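Probable outer membrane protein (Pseudomonas aeruginosa, PDB 3DWO) probably carries long-chain fatty acids or other hydrophobic compounds across the bacterial outer membrane, as a beta-barrel channel of the FadL family. Local coordinates at residues R109-M120 with E142-K153; N25-N33 with P98-I106. All blocks are in the same frame, centred on the assembly; numbering follows the deposited sequence.

Overall arrangement
After a short N-terminal stretch with helix 10-14, the chain lays N25-N33 inside the barrel, then forms the wall strand 44-63 and returns along strand 93-105, where contact 2 closes a long loop by setting N25-N33 against P98-I106. Contact 1 begins only afterwards: strand 110-125 turns back as strand 138-153, and R109-M120 pairs with E142-K153. The two loops therefore follow in series, neither nested nor crossed. Their centres are about 7 Å apart, strands 93-105 and 110-125 being neighbours in the wall. Contact 1 ties wall strand to wall strand, contact 2 ties the plug to the wall, and the hydrogen bonds L102 N to L114 O and S149 OG to A30 O join them.

Contact 1. Residues R109-M120 with E142-K153; sequences RFAFGLSQVVPM and ETIGLTGSLSFK. With C8E ((hydroxyethyloxy)tri(ethyloxy)octane), chain H; C8E ((hydroxyethyloxy)tri(ethyloxy)octane), chain L.
The F110 ring takes F152 over one face: CD2 of F152 lies 3.3 Å from CZ of F110, offset toward the rim, with the ring planes inclined at 48°. R109, bent at chi2 and chi3, runs alongside F152, its guanidinium almost perpendicular to that ring, while the carbonyl O of K153 sits over the guanidinium centre, 3.3 Å from R109 CZ. Along the same face, which carries bound detergent and probably looks toward lipid, the F112 ring receives CD1 of L150 at its edge, 4.0 Å from F112 CD1, and the detergent oxygen O9 also lies near its plane. F112 CG is anti to the backbone N (chi1 -179°), which carries the ring over toward S149 and L150.

Beneath these groups runs a regular antiparallel pairing, as expected of a beta-barrel hairpin. V117 and G145 exchange two nearly straight bonds, V117 N to G145 O and G145 N to V117 O, each 2.8 Å. The inward face carries mostly small residues, with V117 and M120 toward one end; OG of S115 packs 3.3 Å from CB of T147, and neither hydroxyl has a polar partner in the model. At P119, which has no N-H to give, the pairing becomes irregular.

Strand 93-105 continues the wall beyond 110-125, and strand 158-177 beyond 138-153; inside, F31 of the short helix 29-32 packs against S115, V117 and T147.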
# COMPACT_ATOMS: atom_id res chain seq x y z
N ARG A 109 -19.88 3.90 -30.00
CA ARG A 109 -19.82 5.03 -29.07
C ARG A 109 -19.60 4.56 -27.64
O ARG A 109 -19.15 5.32 -26.79
CB ARG A 109 -21.13 5.81 -29.15
CG ARG A 109 -21.51 6.22 -30.57
CD ARG A 109 -20.87 7.54 -30.96
NE ARG A 109 -21.51 8.66 -30.29
CZ ARG A 109 -21.23 9.94 -30.52
NH1 ARG A 109 -20.31 10.28 -31.41
NH2 ARG A 109 -21.88 10.89 -29.86
N PHE A 110 -19.92 3.29 -27.38
CA PHE A 110 -19.80 2.73 -26.04
C PHE A 110 -18.94 1.47 -25.92
O PHE A 110 -18.93 0.61 -26.80
CB PHE A 110 -21.19 2.41 -25.49
CG PHE A 110 -21.99 3.62 -25.10
CD1 PHE A 110 -21.74 4.26 -23.89
CD2 PHE A 110 -23.00 4.09 -25.92
CE1 PHE A 110 -22.51 5.36 -23.50
CE2 PHE A 110 -23.78 5.19 -25.53
CZ PHE A 110 -23.53 5.82 -24.32
N ALA A 111 -18.23 1.38 -24.79
CA ALA A 111 -17.38 0.24 -24.48
C ALA A 111 -17.59 -0.10 -23.01
O ALA A 111 -17.88 0.78 -22.20
CB ALA A 111 -15.92 0.58 -24.74
N PHE A 112 -17.43 -1.37 -22.67
CA PHE A 112 -17.62 -1.83 -21.30
C PHE A 112 -16.31 -2.38 -20.74
O PHE A 112 -15.58 -3.09 -21.44
CB PHE A 112 -18.69 -2.91 -21.28
CG PHE A 112 -18.99 -3.44 -19.91
CD1 PHE A 112 -19.52 -2.60 -18.93
CD2 PHE A 112 -18.78 -4.78 -19.61
CE1 PHE A 112 -19.84 -3.10 -17.66
CE2 PHE A 112 -19.10 -5.29 -18.35
CZ PHE A 112 -19.63 -4.44 -17.37
N GLY A 113 -16.01 -2.07 -19.49
CA GLY A 113 -14.79 -2.54 -18.87
C GLY A 113 -14.98 -3.26 -17.55
O GLY A 113 -15.77 -2.83 -16.70
N LEU A 114 -14.24 -4.35 -17.37
CA LEU A 114 -14.30 -5.16 -16.16
C LEU A 114 -12.87 -5.43 -15.71
O LEU A 114 -11.99 -5.62 -16.53
CB LEU A 114 -14.98 -6.50 -16.47
CG LEU A 114 -16.29 -6.87 -15.79
CD1 LEU A 114 -17.22 -5.68 -15.76
CD2 LEU A 114 -16.92 -8.04 -16.52
N SER A 115 -12.65 -5.44 -14.40
CA SER A 115 -11.30 -5.71 -13.92
C SER A 115 -11.21 -6.12 -12.46
O SER A 115 -12.09 -5.82 -11.65
CB SER A 115 -10.40 -4.49 -14.14
OG SER A 115 -10.63 -3.50 -13.15
N GLN A 116 -10.13 -6.83 -12.15
CA GLN A 116 -9.83 -7.26 -10.79
C GLN A 116 -8.51 -6.58 -10.52
O GLN A 116 -7.54 -6.79 -11.25
CB GLN A 116 -9.69 -8.78 -10.72
CG GLN A 116 -9.10 -9.27 -9.42
CD GLN A 116 -7.59 -9.33 -9.47
OE1 GLN A 116 -7.01 -10.04 -10.30
NE2 GLN A 116 -6.93 -8.58 -8.59
N VAL A 117 -8.48 -5.75 -9.49
CA VAL A 117 -7.29 -4.97 -9.14
C VAL A 117 -6.88 -5.07 -7.66
O VAL A 117 -7.65 -5.54 -6.82
CB VAL A 117 -7.53 -3.48 -9.52
CG1 VAL A 117 -6.55 -2.58 -8.83
CG2 VAL A 117 -7.40 -3.32 -11.03
N VAL A 118 -5.65 -4.64 -7.37
CA VAL A 118 -5.11 -4.64 -6.02
C VAL A 118 -4.56 -3.23 -5.76
O VAL A 118 -3.36 -2.98 -5.91
CB VAL A 118 -3.96 -5.67 -5.88
CG1 VAL A 118 -3.53 -5.77 -4.42
CG2 VAL A 118 -4.42 -7.04 -6.39
N PRO A 119 -5.43 -2.29 -5.35
CA PRO A 119 -5.06 -0.90 -5.08
C PRO A 119 -4.11 -0.68 -3.90
O PRO A 119 -3.27 0.22 -3.92
CB PRO A 119 -6.40 -0.21 -4.83
CG PRO A 119 -7.41 -1.11 -5.50
CD PRO A 119 -6.88 -2.47 -5.17
N MET A 120 -4.27 -1.50 -2.86
CA MET A 120 -3.48 -1.36 -1.66
C MET A 120 -2.84 -2.65 -1.19
O MET A 120 -3.43 -3.73 -1.29
CB MET A 120 -4.37 -0.79 -0.55
CG MET A 120 -3.81 0.45 0.12
SD MET A 120 -5.09 1.65 0.56
CE MET A 120 -6.05 0.66 1.76
N GLU A 142 -4.10 -5.32 2.66
CA GLU A 142 -4.33 -5.67 1.27
C GLU A 142 -5.74 -5.28 0.88
O GLU A 142 -6.69 -5.52 1.62
CB GLU A 142 -4.11 -7.16 0.98
CG GLU A 142 -4.47 -7.50 -0.48
CD GLU A 142 -3.77 -8.75 -1.02
OE1 GLU A 142 -3.36 -9.60 -0.21
OE2 GLU A 142 -3.64 -8.87 -2.26
N THR A 143 -5.85 -4.65 -0.29
CA THR A 143 -7.12 -4.22 -0.83
C THR A 143 -7.27 -4.80 -2.22
O THR A 143 -6.40 -4.62 -3.07
CB THR A 143 -7.20 -2.67 -0.94
OG1 THR A 143 -7.20 -2.09 0.37
CG2 THR A 143 -8.46 -2.24 -1.69
N ILE A 144 -8.36 -5.52 -2.45
CA ILE A 144 -8.61 -6.10 -3.76
C ILE A 144 -9.95 -5.56 -4.22
O ILE A 144 -10.90 -5.52 -3.45
CB ILE A 144 -8.67 -7.63 -3.70
CG1 ILE A 144 -7.32 -8.18 -3.22
CG2 ILE A 144 -8.99 -8.20 -5.07
CD1 ILE A 144 -7.28 -9.69 -3.14
N GLY A 145 -10.02 -5.14 -5.48
CA GLY A 145 -11.27 -4.60 -5.98
C GLY A 145 -11.74 -5.18 -7.30
O GLY A 145 -10.94 -5.59 -8.14
N LEU A 146 -13.06 -5.23 -7.46
CA LEU A 146 -13.69 -5.70 -8.69
C LEU A 146 -14.29 -4.44 -9.30
O LEU A 146 -14.96 -3.66 -8.61
CB LEU A 146 -14.77 -6.74 -8.37
CG LEU A 146 -14.20 -7.98 -7.66
CD1 LEU A 146 -15.29 -9.01 -7.40
CD2 LEU A 146 -13.09 -8.58 -8.53
N THR A 147 -14.06 -4.23 -10.59
CA THR A 147 -14.50 -3.02 -11.25
C THR A 147 -15.40 -3.17 -12.48
O THR A 147 -15.35 -4.18 -13.17
CB THR A 147 -13.27 -2.18 -11.66
OG1 THR A 147 -12.57 -1.75 -10.48
CG2 THR A 147 -13.67 -0.96 -12.45
N GLY A 148 -16.20 -2.14 -12.72
CA GLY A 148 -17.08 -2.10 -13.87
C GLY A 148 -17.01 -0.68 -14.40
O GLY A 148 -17.18 0.27 -13.62
N SER A 149 -16.75 -0.50 -15.69
CA SER A 149 -16.66 0.85 -16.23
C SER A 149 -17.29 0.99 -17.60
O SER A 149 -17.55 -0.00 -18.29
CB SER A 149 -15.21 1.32 -16.29
OG SER A 149 -14.46 0.50 -17.18
N LEU A 150 -17.51 2.23 -17.99
CA LEU A 150 -18.14 2.53 -19.27
C LEU A 150 -17.44 3.72 -19.92
O LEU A 150 -17.05 4.66 -19.23
CB LEU A 150 -19.61 2.87 -19.03
CG LEU A 150 -20.63 2.51 -20.10
CD1 LEU A 150 -20.63 1.00 -20.33
CD2 LEU A 150 -22.01 2.99 -19.66
N SER A 151 -17.27 3.67 -21.24
CA SER A 151 -16.64 4.79 -21.94
C SER A 151 -17.59 5.31 -23.02
O SER A 151 -18.36 4.54 -23.60
CB SER A 151 -15.33 4.36 -22.60
OG SER A 151 -15.57 3.47 -23.67
N PHE A 152 -17.54 6.61 -23.26
CA PHE A 152 -18.39 7.23 -24.26
C PHE A 152 -17.56 8.12 -25.18
O PHE A 152 -16.92 9.07 -24.73
CB PHE A 152 -19.49 8.06 -23.60
CG PHE A 152 -20.36 8.80 -24.57
CD1 PHE A 152 -20.23 10.18 -24.74
CD2 PHE A 152 -21.32 8.13 -25.32
CE1 PHE A 152 -21.03 10.87 -25.65
CE2 PHE A 152 -22.13 8.81 -26.24
CZ PHE A 152 -21.98 10.18 -26.40
N LYS A 153 -17.57 7.80 -26.47
CA LYS A 153 -16.82 8.59 -27.44
C LYS A 153 -17.62 9.81 -27.88
O LYS A 153 -18.71 9.69 -28.43
CB LYS A 153 -16.47 7.72 -28.65
CG LYS A 153 -15.59 8.43 -29.67
CD LYS A 153 -14.70 7.47 -30.44
CE LYS A 153 -15.49 6.52 -31.30
NZ LYS A 153 -14.60 5.61 -32.06
C2 C8E H . -21.08 6.70 -11.67
C3 C8E H . -20.12 5.76 -12.24
C4 C8E H . -20.69 5.26 -13.47
C5 C8E H . -20.34 3.83 -13.61
C6 C8E H . -21.23 3.19 -14.56
C7 C8E H . -20.37 2.13 -15.04
C8 C8E H . -21.06 0.84 -14.87
O9 C8E H . -20.47 -0.38 -14.48
C1 C8E L . -12.91 -9.33 -13.54
C2 C8E L . -12.50 -9.67 -14.89
C3 C8E L . -11.11 -10.09 -15.02
C4 C8E L . -10.90 -10.44 -16.41
C5 C8E L . -10.36 -11.82 -16.48
C6 C8E L . -9.94 -12.13 -17.83
O HOH W 1 -16.55 4.23 -26.06

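Contact 2. Residues N25-N33 with P98-I106. With C8E ((hydroxyethyloxy)tri(ethyloxy)octane), chain L.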
# COMPACT_ATOMS: atom_id res chain seq x y z
N ASN A 25 -4.73 -0.24 -27.58
CA ASN A 25 -5.45 -1.43 -27.12
C ASN A 25 -4.94 -2.05 -25.82
O ASN A 25 -4.65 -3.24 -25.77
CB ASN A 25 -5.46 -2.48 -28.23
CG ASN A 25 -6.09 -1.97 -29.51
OD1 ASN A 25 -7.22 -1.49 -29.52
ND2 ASN A 25 -5.36 -2.09 -30.61
N ASP A 26 -4.83 -1.23 -24.78
CA ASP A 26 -4.37 -1.69 -23.48
C ASP A 26 -5.59 -1.87 -22.57
O ASP A 26 -6.16 -0.89 -22.09
CB ASP A 26 -3.40 -0.67 -22.88
CG ASP A 26 -2.98 -1.01 -21.47
OD1 ASP A 26 -3.32 -2.12 -20.99
OD2 ASP A 26 -2.30 -0.18 -20.83
N PRO A 27 -5.99 -3.13 -22.33
CA PRO A 27 -7.14 -3.45 -21.49
C PRO A 27 -7.11 -2.89 -20.07
O PRO A 27 -8.16 -2.80 -19.42
CB PRO A 27 -7.18 -4.97 -21.53
CG PRO A 27 -5.75 -5.34 -21.70
CD PRO A 27 -5.29 -4.36 -22.74
N SER A 28 -5.93 -2.50 -19.58
CA SER A 28 -5.83 -1.95 -18.23
C SER A 28 -6.61 -0.64 -18.14
O SER A 28 -6.84 -0.11 -17.05
CB SER A 28 -4.37 -1.69 -17.86
OG SER A 28 -3.81 -0.67 -18.67
N ALA A 29 -7.02 -0.12 -19.29
CA ALA A 29 -7.78 1.12 -19.34
C ALA A 29 -9.14 0.95 -18.65
O ALA A 29 -9.74 1.93 -18.21
CB ALA A 29 -7.99 1.56 -20.79
N ALA A 30 -9.62 -0.28 -18.57
CA ALA A 30 -10.90 -0.56 -17.94
C ALA A 30 -10.97 0.04 -16.53
O ALA A 30 -12.05 0.35 -16.02
CB ALA A 30 -11.14 -2.06 -17.88
N PHE A 31 -9.81 0.22 -15.90
CA PHE A 31 -9.77 0.78 -14.55
C PHE A 31 -9.00 2.10 -14.46
O PHE A 31 -9.52 3.10 -13.96
CB PHE A 31 -9.17 -0.23 -13.57
CG PHE A 31 -8.98 0.30 -12.18
CD1 PHE A 31 -10.08 0.59 -11.37
CD2 PHE A 31 -7.70 0.53 -11.67
CE1 PHE A 31 -9.90 1.10 -10.09
CE2 PHE A 31 -7.52 1.04 -10.39
CZ PHE A 31 -8.62 1.33 -9.59
N ASN A 32 -7.77 2.09 -14.95
CA ASN A 32 -6.89 3.26 -14.89
C ASN A 32 -7.44 4.53 -15.57
O ASN A 32 -7.35 5.62 -15.00
CB ASN A 32 -5.52 2.85 -15.43
CG ASN A 32 -4.90 1.73 -14.60
OD1 ASN A 32 -4.78 1.84 -13.38
ND2 ASN A 32 -4.52 0.63 -15.26
N ASN A 33 -7.98 4.39 -16.77
CA ASN A 33 -8.59 5.53 -17.45
C ASN A 33 -9.60 4.92 -18.40
O ASN A 33 -9.30 4.62 -19.56
CB ASN A 33 -7.58 6.37 -18.24
CG ASN A 33 -8.15 7.74 -18.63
OD1 ASN A 33 -9.32 7.85 -19.03
ND2 ASN A 33 -7.34 8.78 -18.52
N PRO A 98 -2.34 -10.84 -8.51
CA PRO A 98 -3.05 -11.06 -9.77
C PRO A 98 -3.77 -9.78 -10.18
O PRO A 98 -4.06 -8.93 -9.35
CB PRO A 98 -4.03 -12.16 -9.40
CG PRO A 98 -4.45 -11.74 -8.02
CD PRO A 98 -3.13 -11.36 -7.37
N THR A 99 -4.05 -9.67 -11.47
CA THR A 99 -4.75 -8.52 -12.01
C THR A 99 -5.43 -8.97 -13.30
O THR A 99 -4.84 -9.67 -14.12
CB THR A 99 -3.79 -7.36 -12.29
OG1 THR A 99 -3.32 -6.82 -11.04
CG2 THR A 99 -4.48 -6.26 -13.08
N GLY A 100 -6.70 -8.59 -13.46
CA GLY A 100 -7.44 -8.98 -14.64
C GLY A 100 -8.16 -7.83 -15.31
O GLY A 100 -8.73 -6.97 -14.63
N PHE A 101 -8.15 -7.82 -16.63
CA PHE A 101 -8.82 -6.76 -17.39
C PHE A 101 -9.61 -7.33 -18.56
O PHE A 101 -9.16 -8.25 -19.25
CB PHE A 101 -7.81 -5.75 -17.92
CG PHE A 101 -7.07 -5.01 -16.84
CD1 PHE A 101 -7.72 -4.08 -16.04
CD2 PHE A 101 -5.70 -5.22 -16.65
CE1 PHE A 101 -7.03 -3.38 -15.05
CE2 PHE A 101 -5.00 -4.53 -15.67
CZ PHE A 101 -5.66 -3.60 -14.86
N LEU A 102 -10.79 -6.78 -18.77
CA LEU A 102 -11.64 -7.20 -19.87
C LEU A 102 -12.28 -5.96 -20.47
O LEU A 102 -12.88 -5.15 -19.77
CB LEU A 102 -12.72 -8.17 -19.37
CG LEU A 102 -13.75 -8.58 -20.42
CD1 LEU A 102 -13.06 -9.30 -21.57
CD2 LEU A 102 -14.79 -9.47 -19.78
N VAL A 103 -12.14 -5.81 -21.79
CA VAL A 103 -12.73 -4.68 -22.48
C VAL A 103 -13.62 -5.20 -23.61
O VAL A 103 -13.17 -5.99 -24.44
CB VAL A 103 -11.66 -3.75 -23.06
CG1 VAL A 103 -12.33 -2.64 -23.86
CG2 VAL A 103 -10.82 -3.16 -21.94
N VAL A 104 -14.87 -4.76 -23.61
CA VAL A 104 -15.84 -5.18 -24.60
C VAL A 104 -16.56 -4.00 -25.24
O VAL A 104 -17.47 -3.42 -24.64
CB VAL A 104 -16.91 -6.09 -23.96
CG1 VAL A 104 -17.89 -6.57 -25.01
CG2 VAL A 104 -16.25 -7.27 -23.27
N PRO A 105 -16.16 -3.61 -26.46
CA PRO A 105 -16.84 -2.48 -27.10
C PRO A 105 -18.30 -2.85 -27.37
O PRO A 105 -18.59 -3.94 -27.88
CB PRO A 105 -16.02 -2.26 -28.38
CG PRO A 105 -15.45 -3.62 -28.67
CD PRO A 105 -15.05 -4.12 -27.30
N ILE A 106 -19.21 -1.95 -27.01
CA ILE A 106 -20.64 -2.19 -27.19
C ILE A 106 -21.13 -1.64 -28.52
O ILE A 106 -21.59 -2.40 -29.38
CB ILE A 106 -21.45 -1.51 -26.06
CG1 ILE A 106 -20.91 -1.94 -24.70
CG2 ILE A 106 -22.92 -1.87 -26.18
CD1 ILE A 106 -21.55 -1.22 -23.53
C1 C8E L . -12.91 -9.33 -13.54
C2 C8E L . -12.50 -9.67 -14.89
C3 C8E L . -11.11 -10.09 -15.02
C4 C8E L . -10.90 -10.44 -16.41
C5 C8E L . -10.36 -11.82 -16.48
C6 C8E L . -9.94 -12.13 -17.83
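A backbone carbon sits squarely on an aromatic face: CA of S28 lies 3.4 Å from the centroid of the F101 ring and only 4° off its normal, a CH-pi contact made by the main chain of a turn. F101 has CG anti to its carbonyl carbon (chi1 -63°), and this places the ring flat beneath the turn. CB of S28 adds to the same contact, 3.6 Å from F101 CE2, while CB of F31 meets the ring at its edge. The P27 carbonyl O lies 3.3 Å from F101 CB, but its hydrogen bond comes from within N25-N33, from A30 N.

No hydrogen bond crosses between N25-N33 and P98-I106, so the fit depends on shape. P27 CB rests against F101 CB at 3.7 Å, and CG2 of V103 fills in beside both P27 and A30, with A30 CB 4.2 Å from that methyl. The turn is held in shape from within. D26 accepts from S28 N through OD1, a capping bond of 3.0 Å, and from the S28 hydroxyl through OD2, in both cases from above the carboxylate plane. Two bonds thus fix S28, the residue that carries the CH-pi contact, and N9 gives D26 OD1 a further partner.

This is how an N-terminal plug can be fitted to the barrel wall, as in FadL channels. Strand 93-105 lies between strands 44-63 and 110-125, with P27 also touching I44 and Q46 of the former; F31 meets F215 of strand 201-220 and H233 of strand 226-248 edge-to-face.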